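Local coordinates for protein glycosyl hydrolase BlGH5_18 (Bifidobacterium longum subsp. infantis, PDB 7LQX) that probably hydrolyses glycosidic bonds during the bacterial breakdown of N-glycans, as a glycoside hydrolase of family 5, subfamily 18, at residues 45-56 with 89-99; 256-264 with 401-409. All coordinates share one frame; numbering follows the deposited sequence. Where two conformers were deposited one is given.

Interaction 1 (45-56 with 89-99)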
loop_
_atom_site.group_PDB
_atom_site.type_symbol
_atom_site.label_atom_id
_atom_site.label_comp_id
_atom_site.label_asym_id
_atom_site.label_seq_id
_atom_site.Cartn_x
_atom_site.Cartn_y
_atom_site.Cartn_z
ATOM N N TRP A 45 -8.698 -22.125 3.109
ATOM C CA TRP A 45 -7.904 -23.201 2.525
ATOM C C TRP A 45 -8.774 -24.251 1.850
ATOM O O TRP A 45 -8.392 -24.746 0.786
ATOM C CB TRP A 45 -6.926 -23.802 3.539
ATOM C CG TRP A 45 -5.874 -22.800 3.900
ATOM C CD1 TRP A 45 -5.654 -22.241 5.117
ATOM C CD2 TRP A 45 -4.927 -22.201 3.005
ATOM N NE1 TRP A 45 -4.619 -21.341 5.046
ATOM C CE2 TRP A 45 -4.157 -21.297 3.758
ATOM C CE3 TRP A 45 -4.651 -22.354 1.647
ATOM C CZ2 TRP A 45 -3.129 -20.550 3.198
ATOM C CZ3 TRP A 45 -3.639 -21.610 1.094
ATOM C CH2 TRP A 45 -2.889 -20.718 1.865
ATOM N N PRO A 46 -9.938 -24.618 2.400
ATOM C CA PRO A 46 -10.837 -25.499 1.630
ATOM C C PRO A 46 -11.155 -24.960 0.244
ATOM O O PRO A 46 -11.256 -25.738 -0.714
ATOM C CB PRO A 46 -12.076 -25.611 2.530
ATOM C CG PRO A 46 -11.530 -25.436 3.905
ATOM C CD PRO A 46 -10.446 -24.382 3.764
ATOM N N SER A 47 -11.282 -23.638 0.097
ATOM C CA SER A 47 -11.577 -23.085 -1.220
ATOM C C SER A 47 -10.399 -23.253 -2.171
ATOM O O SER A 47 -10.612 -23.408 -3.378
ATOM C CB SER A 47 -12.007 -21.618 -1.120
ATOM O OG SER A 47 -10.915 -20.738 -0.923
ATOM N N VAL A 48 -9.163 -23.228 -1.659
ATOM C CA VAL A 48 -7.999 -23.453 -2.514
ATOM C C VAL A 48 -7.943 -24.904 -2.962
ATOM O O VAL A 48 -7.645 -25.200 -4.128
ATOM C CB VAL A 48 -6.706 -23.041 -1.793
ATOM C CG1 VAL A 48 -5.500 -23.348 -2.677
ATOM C CG2 VAL A 48 -6.744 -21.580 -1.438
ATOM N N LYS A 49 -8.206 -25.836 -2.045
ATOM C CA LYS A 49 -8.263 -27.243 -2.421
ATOM C C LYS A 49 -9.272 -27.456 -3.543
ATOM O O LYS A 49 -8.995 -28.159 -4.521
ATOM C CB LYS A 49 -8.616 -28.104 -1.210
ATOM C CG LYS A 49 -8.588 -29.598 -1.506
ATOM C CD LYS A 49 -8.845 -30.420 -0.254
ATOM C CE LYS A 49 -8.878 -31.909 -0.568
ATOM N NZ LYS A 49 -9.214 -32.720 0.633
ATOM N N GLU A 50 -10.456 -26.848 -3.417
ATOM C CA GLU A 50 -11.478 -27.014 -4.443
ATOM C C GLU A 50 -11.061 -26.346 -5.748
ATOM O O GLU A 50 -11.234 -26.928 -6.827
ATOM C CB GLU A 50 -12.814 -26.463 -3.956
ATOM C CG GLU A 50 -13.938 -26.673 -4.949
ATOM C CD GLU A 50 -14.240 -28.138 -5.215
ATOM O OE1 GLU A 50 -13.717 -29.023 -4.496
ATOM O OE2 GLU A 50 -15.012 -28.407 -6.157
ATOM N N ASP A 51 -10.530 -25.119 -5.673
ATOM C CA ASP A 51 -10.034 -24.445 -6.869
ATOM C C ASP A 51 -9.013 -25.324 -7.584
ATOM O O ASP A 51 -9.053 -25.492 -8.809
ATOM C CB ASP A 51 -9.346 -23.124 -6.503
ATOM C CG ASP A 51 -10.305 -22.006 -6.134
ATOM O OD1 ASP A 51 -11.537 -22.164 -6.251
ATOM O OD2 ASP A 51 -9.775 -20.949 -5.721
HETATM N N MSE A 52 -8.073 -25.878 -6.827
HETATM C CA MSE A 52 -7.004 -26.673 -7.409
HETATM C C MSE A 52 -7.503 -27.990 -7.981
HETATM O O MSE A 52 -7.007 -28.454 -9.009
HETATM C CB MSE A 52 -5.929 -26.963 -6.363
HETATM C CG MSE A 52 -5.190 -25.747 -5.898
HETATM SE SE MSE A 52 -4.029 -24.970 -7.215
HETATM C CE MSE A 52 -3.215 -23.602 -6.078
ATOM N N ARG A 53 -8.474 -28.604 -7.304
ATOM C CA ARG A 53 -9.076 -29.822 -7.832
ATOM C C ARG A 53 -9.698 -29.562 -9.200
ATOM O O ARG A 53 -9.492 -30.330 -10.147
ATOM C CB ARG A 53 -10.118 -30.352 -6.848
ATOM C CG ARG A 53 -10.735 -31.679 -7.251
ATOM C CD ARG A 53 -11.871 -32.078 -6.314
ATOM N NE ARG A 53 -13.058 -31.249 -6.517
ATOM C CZ ARG A 53 -13.967 -31.463 -7.467
ATOM N NH1 ARG A 53 -13.829 -32.483 -8.304
ATOM N NH2 ARG A 53 -15.012 -30.654 -7.586
ATOM N N ARG A 54 -10.445 -28.466 -9.329
ATOM C CA ARG A 54 -11.103 -28.169 -10.598
ATOM C C ARG A 54 -10.095 -27.809 -11.683
ATOM O O ARG A 54 -10.263 -28.194 -12.846
ATOM C CB ARG A 54 -12.131 -27.061 -10.379
ATOM C CG ARG A 54 -13.240 -27.521 -9.437
ATOM C CD ARG A 54 -14.429 -26.586 -9.385
ATOM N NE ARG A 54 -15.325 -26.955 -8.290
ATOM C CZ ARG A 54 -16.527 -26.424 -8.091
ATOM N NH1 ARG A 54 -17.264 -26.820 -7.062
ATOM N NH2 ARG A 54 -16.997 -25.506 -8.924
ATOM N N ILE A 55 -9.040 -27.077 -11.324
ATOM C CA ILE A 55 -7.974 -26.770 -12.276
ATOM C C ILE A 55 -7.306 -28.054 -12.752
ATOM O O ILE A 55 -7.100 -28.257 -13.955
ATOM C CB ILE A 55 -6.966 -25.802 -11.631
ATOM C CG1 ILE A 55 -7.612 -24.428 -11.439
ATOM C CG2 ILE A 55 -5.698 -25.715 -12.477
ATOM C CD1 ILE A 55 -6.859 -23.542 -10.475
ATOM N N ARG A 56 -6.968 -28.946 -11.817
ATOM C CA ARG A 56 -6.346 -30.207 -12.210
ATOM C C ARG A 56 -7.249 -30.983 -13.160
ATOM O O ARG A 56 -6.769 -31.634 -14.097
ATOM C CB ARG A 56 -6.041 -31.052 -10.971
ATOM C CG ARG A 56 -5.562 -32.478 -11.264
ATOM C CD ARG A 56 -4.244 -32.520 -12.035
ATOM N NE ARG A 56 -3.848 -33.892 -12.361
ATOM C CZ ARG A 56 -4.279 -34.572 -13.425
ATOM N NH1 ARG A 56 -5.124 -34.016 -14.284
ATOM N NH2 ARG A 56 -3.864 -35.817 -13.637
ATOM N N ARG A 89 1.837 -23.166 1.854
ATOM C CA ARG A 89 0.641 -23.994 1.931
ATOM C C ARG A 89 -0.062 -24.061 0.582
ATOM O O ARG A 89 -0.540 -25.124 0.172
ATOM C CB ARG A 89 -0.302 -23.460 3.011
ATOM C CG ARG A 89 -1.621 -24.214 3.100
ATOM C CD ARG A 89 -1.499 -25.551 3.793
ATOM N NE ARG A 89 -2.819 -26.104 4.090
ATOM C CZ ARG A 89 -3.623 -25.650 5.049
ATOM N NH1 ARG A 89 -3.250 -24.628 5.807
ATOM N NH2 ARG A 89 -4.805 -26.217 5.250
HETATM N N MSE A 90 -0.136 -22.938 -0.124
HETATM C CA MSE A 90 -0.799 -22.931 -1.422
HETATM C C MSE A 90 -0.052 -23.822 -2.410
HETATM O O MSE A 90 -0.674 -24.560 -3.177
HETATM C CB MSE A 90 -0.916 -21.505 -1.945
HETATM C CG MSE A 90 -1.669 -21.421 -3.253
HETATM SE SE MSE A 90 -1.956 -19.619 -3.832
HETATM C CE MSE A 90 -3.271 -19.124 -2.567
ATOM N N VAL A 91 1.279 -23.736 -2.383
ATOM C CA VAL A 91 2.112 -24.632 -3.180
ATOM C C VAL A 91 1.864 -26.081 -2.786
ATOM O O VAL A 91 1.704 -26.959 -3.642
ATOM C CB VAL A 91 3.595 -24.249 -3.022
ATOM C CG1 VAL A 91 4.476 -25.331 -3.611
ATOM C CG2 VAL A 91 3.851 -22.895 -3.646
ATOM N N HIS A 92 1.838 -26.347 -1.476
ATOM C CA HIS A 92 1.608 -27.694 -0.977
ATOM C C HIS A 92 0.294 -28.252 -1.497
ATOM O O HIS A 92 0.224 -29.420 -1.900
ATOM C CB HIS A 92 1.619 -27.672 0.551
ATOM C CG HIS A 92 1.633 -29.029 1.175
ATOM N ND1 HIS A 92 2.733 -29.856 1.129
ATOM C CD2 HIS A 92 0.679 -29.706 1.855
ATOM C CE1 HIS A 92 2.457 -30.984 1.759
ATOM N NE2 HIS A 92 1.217 -30.919 2.207
ATOM N N ILE A 93 -0.757 -27.431 -1.509
ATOM C CA ILE A 93 -2.064 -27.890 -1.961
ATOM C C ILE A 93 -2.055 -28.169 -3.458
ATOM O O ILE A 93 -2.624 -29.162 -3.922
ATOM C CB ILE A 93 -3.147 -26.869 -1.564
ATOM C CG1 ILE A 93 -3.306 -26.832 -0.043
ATOM C CG2 ILE A 93 -4.462 -27.204 -2.240
ATOM C CD1 ILE A 93 -4.158 -25.670 0.464
ATOM N N ALA A 94 -1.432 -27.292 -4.246
ATOM C CA ALA A 94 -1.281 -27.584 -5.668
ATOM C C ALA A 94 -0.653 -28.957 -5.876
ATOM O O ALA A 94 -1.130 -29.753 -6.693
ATOM C CB ALA A 94 -0.436 -26.494 -6.327
ATOM N N GLY A 95 0.401 -29.262 -5.117
ATOM C CA GLY A 95 1.053 -30.551 -5.251
ATOM C C GLY A 95 0.163 -31.705 -4.835
ATOM O O GLY A 95 0.168 -32.763 -5.473
ATOM N N GLU A 96 -0.603 -31.523 -3.752
ATOM C CA GLU A 96 -1.528 -32.564 -3.324
ATOM C C GLU A 96 -2.585 -32.810 -4.386
ATOM O O GLU A 96 -3.102 -33.928 -4.507
ATOM C CB GLU A 96 -2.194 -32.166 -2.007
ATOM C CG GLU A 96 -1.253 -32.138 -0.815
ATOM C CD GLU A 96 -1.921 -31.654 0.465
ATOM O OE1 GLU A 96 -2.768 -30.734 0.399
ATOM O OE2 GLU A 96 -1.597 -32.199 1.543
ATOM N N GLN A 97 -2.915 -31.783 -5.162
ATOM C CA GLN A 97 -3.890 -31.902 -6.232
ATOM C C GLN A 97 -3.243 -32.219 -7.572
ATOM O O GLN A 97 -3.888 -32.049 -8.613
ATOM C CB GLN A 97 -4.756 -30.640 -6.308
ATOM C CG GLN A 97 -5.512 -30.330 -5.017
ATOM C CD GLN A 97 -6.471 -31.435 -4.613
ATOM O OE1 GLN A 97 -7.148 -32.027 -5.452
ATOM N NE2 GLN A 97 -6.525 -31.723 -3.316
ATOM N N GLY A 98 -1.981 -32.663 -7.568
ATOM C CA GLY A 98 -1.357 -33.249 -8.739
ATOM C C GLY A 98 -0.599 -32.307 -9.645
ATOM O O GLY A 98 -0.297 -32.682 -10.786
HETATM N N MSE A 99 -0.250 -31.117 -9.175
HETATM C CA MSE A 99 0.347 -30.109 -10.038
HETATM C C MSE A 99 1.610 -29.483 -9.474
HETATM O O MSE A 99 1.813 -29.429 -8.260
HETATM C CB MSE A 99 -0.679 -29.003 -10.307
HETATM C CG MSE A 99 -1.920 -29.511 -11.001
HETATM SE SE MSE A 99 -3.142 -28.116 -11.464
HETATM C CE MSE A 99 -3.725 -27.663 -9.695
#

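Interaction 2 (256-264 with 401-409)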
loop_
_atom_site.group_PDB
_atom_site.type_symbol
_atom_site.label_atom_id
_atom_site.label_comp_id
_atom_site.label_asym_id
_atom_site.label_seq_id
_atom_site.Cartn_x
_atom_site.Cartn_y
_atom_site.Cartn_z
ATOM N N TYR A 256 4.307 -14.748 -32.481
ATOM C CA TYR A 256 5.226 -13.690 -32.877
ATOM C C TYR A 256 6.170 -13.323 -31.744
ATOM O O TYR A 256 7.382 -13.222 -31.949
ATOM C CB TYR A 256 4.446 -12.458 -33.334
ATOM C CG TYR A 256 5.342 -11.259 -33.551
ATOM C CD1 TYR A 256 6.242 -11.225 -34.609
ATOM C CD2 TYR A 256 5.311 -10.184 -32.685
ATOM C CE1 TYR A 256 7.063 -10.148 -34.809
ATOM C CE2 TYR A 256 6.131 -9.088 -32.880
ATOM C CZ TYR A 256 7.013 -9.083 -33.947
ATOM O OH TYR A 256 7.837 -8.004 -34.162
ATOM N N LEU A 257 5.640 -13.102 -30.541
ATOM C CA LEU A 257 6.516 -12.749 -29.432
ATOM C C LEU A 257 7.500 -13.871 -29.133
ATOM O O LEU A 257 8.662 -13.619 -28.792
ATOM C CB LEU A 257 5.703 -12.405 -28.188
ATOM C CG LEU A 257 5.155 -10.981 -28.163
ATOM C CD1 LEU A 257 4.474 -10.671 -26.830
ATOM C CD2 LEU A 257 6.242 -9.942 -28.454
ATOM N N ALA A 258 7.055 -15.119 -29.232
ATOM C CA ALA A 258 7.971 -16.230 -29.003
ATOM C C ALA A 258 9.122 -16.201 -30.006
ATOM O O ALA A 258 10.293 -16.323 -29.629
ATOM C CB ALA A 258 7.218 -17.557 -29.073
ATOM N N GLU A 259 8.806 -16.020 -31.290
ATOM C CA GLU A 259 9.852 -15.972 -32.311
ATOM C C GLU A 259 10.724 -14.734 -32.159
ATOM O O GLU A 259 11.942 -14.800 -32.351
ATOM C CB GLU A 259 9.233 -16.016 -33.706
ATOM C CG GLU A 259 8.549 -17.337 -34.043
ATOM C CD GLU A 259 9.466 -18.542 -33.901
ATOM O OE1 GLU A 259 10.700 -18.391 -34.032
ATOM O OE2 GLU A 259 8.952 -19.646 -33.657
ATOM N N LEU A 260 10.123 -13.593 -31.821
ATOM C CA LEU A 260 10.905 -12.386 -31.592
ATOM C C LEU A 260 11.931 -12.624 -30.497
ATOM O O LEU A 260 13.096 -12.233 -30.629
ATOM C CB LEU A 260 9.966 -11.234 -31.238
ATOM C CG LEU A 260 10.617 -9.882 -30.976
ATOM C CD1 LEU A 260 11.347 -9.352 -32.188
ATOM C CD2 LEU A 260 9.541 -8.891 -30.536
ATOM N N SER A 261 11.526 -13.275 -29.408
ATOM C CA SER A 261 12.459 -13.500 -28.314
ATOM C C SER A 261 13.626 -14.372 -28.750
ATOM O O SER A 261 14.759 -14.156 -28.312
ATOM C CB SER A 261 11.724 -14.094 -27.112
ATOM O OG SER A 261 11.416 -15.472 -27.261
ATOM N N ARG A 262 13.381 -15.332 -29.640
ATOM C CA ARG A 262 14.449 -16.209 -30.102
ATOM C C ARG A 262 15.549 -15.446 -30.822
ATOM O O ARG A 262 16.701 -15.897 -30.839
ATOM C CB ARG A 262 13.884 -17.281 -31.026
ATOM C CG ARG A 262 13.041 -18.333 -30.327
ATOM C CD ARG A 262 12.498 -19.294 -31.359
ATOM N NE ARG A 262 13.536 -20.157 -31.925
ATOM C CZ ARG A 262 13.425 -20.815 -33.074
ATOM N NH1 ARG A 262 12.355 -20.660 -33.837
ATOM N NH2 ARG A 262 14.400 -21.622 -33.469
ATOM N N ALA A 263 15.221 -14.320 -31.454
ATOM C CA ALA A 263 16.257 -13.543 -32.120
ATOM C C ALA A 263 17.369 -13.164 -31.155
ATOM O O ALA A 263 18.534 -13.055 -31.555
ATOM C CB ALA A 263 15.647 -12.273 -32.713
ATOM N N PHE A 264 17.028 -12.944 -29.883
ATOM C CA PHE A 264 17.961 -12.402 -28.902
ATOM C C PHE A 264 18.559 -13.448 -27.975
ATOM O O PHE A 264 19.489 -13.121 -27.231
ATOM C CB PHE A 264 17.266 -11.278 -28.104
ATOM C CG PHE A 264 16.657 -10.246 -28.997
ATOM C CD1 PHE A 264 17.439 -9.275 -29.589
ATOM C CD2 PHE A 264 15.309 -10.297 -29.318
ATOM C CE1 PHE A 264 16.883 -8.360 -30.459
ATOM C CE2 PHE A 264 14.760 -9.396 -30.186
ATOM C CZ PHE A 264 15.540 -8.430 -30.759
ATOM N N ALA A 401 5.500 -19.252 -44.651
ATOM C CA ALA A 401 6.952 -19.375 -44.699
ATOM C C ALA A 401 7.562 -19.769 -43.362
ATOM O O ALA A 401 8.787 -19.900 -43.275
ATOM C CB ALA A 401 7.584 -18.065 -45.169
ATOM N N ARG A 402 6.743 -19.947 -42.328
ATOM C CA ARG A 402 7.210 -20.301 -40.993
ATOM C C ARG A 402 8.343 -19.375 -40.550
ATOM O O ARG A 402 9.429 -19.832 -40.199
ATOM C CB ARG A 402 7.670 -21.751 -40.926
ATOM C CG ARG A 402 6.571 -22.786 -40.960
ATOM C CD ARG A 402 7.161 -24.189 -40.752
ATOM N NE ARG A 402 7.871 -24.333 -39.477
ATOM C CZ ARG A 402 7.261 -24.448 -38.299
ATOM N NH1 ARG A 402 5.938 -24.430 -38.238
ATOM N NH2 ARG A 402 7.965 -24.580 -37.185
ATOM N N PRO A 403 8.125 -18.063 -40.567
ATOM C CA PRO A 403 9.228 -17.155 -40.262
ATOM C C PRO A 403 9.618 -17.173 -38.796
ATOM O O PRO A 403 8.791 -17.342 -37.893
ATOM C CB PRO A 403 8.667 -15.777 -40.637
ATOM C CG PRO A 403 7.176 -15.916 -40.383
ATOM C CD PRO A 403 6.868 -17.334 -40.849
ATOM N N THR A 404 10.900 -16.941 -38.573
ATOM C CA THR A 404 11.397 -16.509 -37.278
ATOM C C THR A 404 11.965 -15.100 -37.439
ATOM O O THR A 404 11.786 -14.449 -38.467
ATOM C CB THR A 404 12.376 -17.534 -36.707
ATOM O OG1 THR A 404 12.701 -17.187 -35.355
ATOM C CG2 THR A 404 13.663 -17.626 -37.533
ATOM N N LEU A 405 12.625 -14.624 -36.395
ATOM C CA LEU A 405 13.329 -13.350 -36.418
ATOM C C LEU A 405 14.771 -13.602 -36.023
ATOM O O LEU A 405 15.038 -14.402 -35.129
ATOM C CB LEU A 405 12.691 -12.336 -35.472
ATOM C CG LEU A 405 11.296 -11.984 -36.019
ATOM C CD1 LEU A 405 10.189 -12.496 -35.108
ATOM C CD2 LEU A 405 11.132 -10.507 -36.349
ATOM N N VAL A 406 15.691 -12.908 -36.684
ATOM C CA VAL A 406 17.103 -13.004 -36.345
ATOM C C VAL A 406 17.679 -11.598 -36.271
ATOM O O VAL A 406 17.160 -10.654 -36.869
ATOM C CB VAL A 406 17.909 -13.857 -37.348
ATOM C CG1 VAL A 406 17.367 -15.272 -37.412
ATOM C CG2 VAL A 406 17.919 -13.211 -38.721
ATOM N N THR A 407 18.764 -11.461 -35.512
ATOM C CA THR A 407 19.469 -10.195 -35.514
ATOM C C THR A 407 20.384 -10.094 -36.735
ATOM O O THR A 407 20.698 -11.083 -37.409
ATOM C CB THR A 407 20.334 -10.038 -34.265
ATOM O OG1 THR A 407 21.428 -10.958 -34.342
ATOM C CG2 THR A 407 19.518 -10.269 -33.000
ATOM N N SER A 408 20.846 -8.866 -36.978
ATOM C CA SER A 408 21.813 -8.624 -38.046
ATOM C C SER A 408 23.094 -9.434 -37.865
ATOM O O SER A 408 23.705 -9.839 -38.855
ATOM C CB SER A 408 22.097 -7.123 -38.142
ATOM O OG SER A 408 22.300 -6.549 -36.861
ATOM N N ALA A 409 23.514 -9.692 -36.626
ATOM C CA ALA A 409 24.679 -10.542 -36.398
ATOM C C ALA A 409 24.400 -11.989 -36.796
ATOM O O ALA A 409 25.198 -12.614 -37.500
ATOM C CB ALA A 409 25.108 -10.446 -34.934
HETATM O O HOH W 1 19.248 -14.041 -33.959
#

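Interaction 1 (45-56 with 89-99)
R89 lays its guanidinium flat against one face of the W45 indole, a cation-pi stack with CZ 4.0 Å from the centroid of the five-membered ring. Chi1 (176°) sets R89 CG over the six-membered ring, 3.6 Å from its centroid, and the chi2 bend (77°) turns the guanidinium over the five-membered one. With an alanine at W45, the guanidinium would probably lose the surface it lies on and be set free to turn. One residue on, CG of selenomethionine M90 meets the CE methyl of M52, which like M99 is also selenomethionine. I93 is a knob among W45, V48, K49 and M52, its CD1 3.6 Å from W45 CE3. A94 CB faces M52 SE. Q97 then crosses the helix surface, pressing CG to within 3.6 Å of M52 CB and setting its amide nitrogen beside the K49 chain. At G98, with positive phi, a Schellman motif ends the helix and turns the chain so that M99 CE comes 3.7 Å from M52 SE and M99 SE reaches I55 CG2. The two helices, crossing at -40°, are neighbours on the outside of a (beta/alpha)8 barrel; beneath them M52, A94 and M99 all rest on V63 of strand 62-65.

Interaction 2 (256-264 with 401-409)
E259 and T404 join a helix of the (beta/alpha)8 barrel to the edge strand of a small three-stranded parallel sheet packed against it. That strand, 403-407, returns from a beta-alpha-beta crossover that starts at strand 365-369 and passes through helix 388-399; it runs 29° from the direction of helix 256-264. The E259 side chain can be followed outward. Its CB lies 3.9 Å from L405 CD1, an apolar start. CG passes the backbone of the strand, 3.9 Å from P403 O. A bend at chi2 (-56°) then turns the carboxylate toward the C-terminal end of the helix, where OE1 accepts two hydrogen bonds. T404 OG1 donates one, 2.7 Å from E259 OE1, reaching it on the anti side. R262 NH1, one turn on, takes the syn lone pair of E259 OE1 at 2.8 Å in a salt bridge, and also bonds to N363. Two donors on a single oxygen fix the rotation of this buried group and would be expected to favour its ionised form.

Next to this polar corner the packing is apolar. L405 points at the helix and drives CD1 against the backbone, 3.5 Å from L260 N. The Y256 side chain crosses that of the leucine at about a right angle, CE1 being its nearest atom; the hydroxyl of the tyrosine is bonded to C383 O. I389 and W393 of helix 388-399 also touch this leucine. A263 has only a methyl, and the strand comes close there, with A263 CB 3.3 Å from L405 O. T407 sets CG2 near both A263 O and the F264 ring. Beside that methyl a single water bridges the backbones, donating to A263 O at 2.7 Å and accepting from T407 N at 3.0 Å.

Overall arrangement
From the N terminus the chain lays down strand 25-29 and helix 45-57, then strand 62-65 and helix 81-96; interaction 1 closes this short loop, whose 32 intervening residues include the strand beneath both helices. Barrel strands 100-104 to 229-233 follow before interaction 2 opens on helix 248-264; 136 residues pass before strand 403-407 closes it, among them barrel strands 272-277 and 306-312 and the first strand of the smaller sheet. The two loops come in series, neither nesting nor crossing. Their centres lie about 37 Å apart, on opposite sides of the chain's centre. One contact thus works within the barrel, between neighbouring helices of its outer layer, while the other fastens the C-terminal sheet to it.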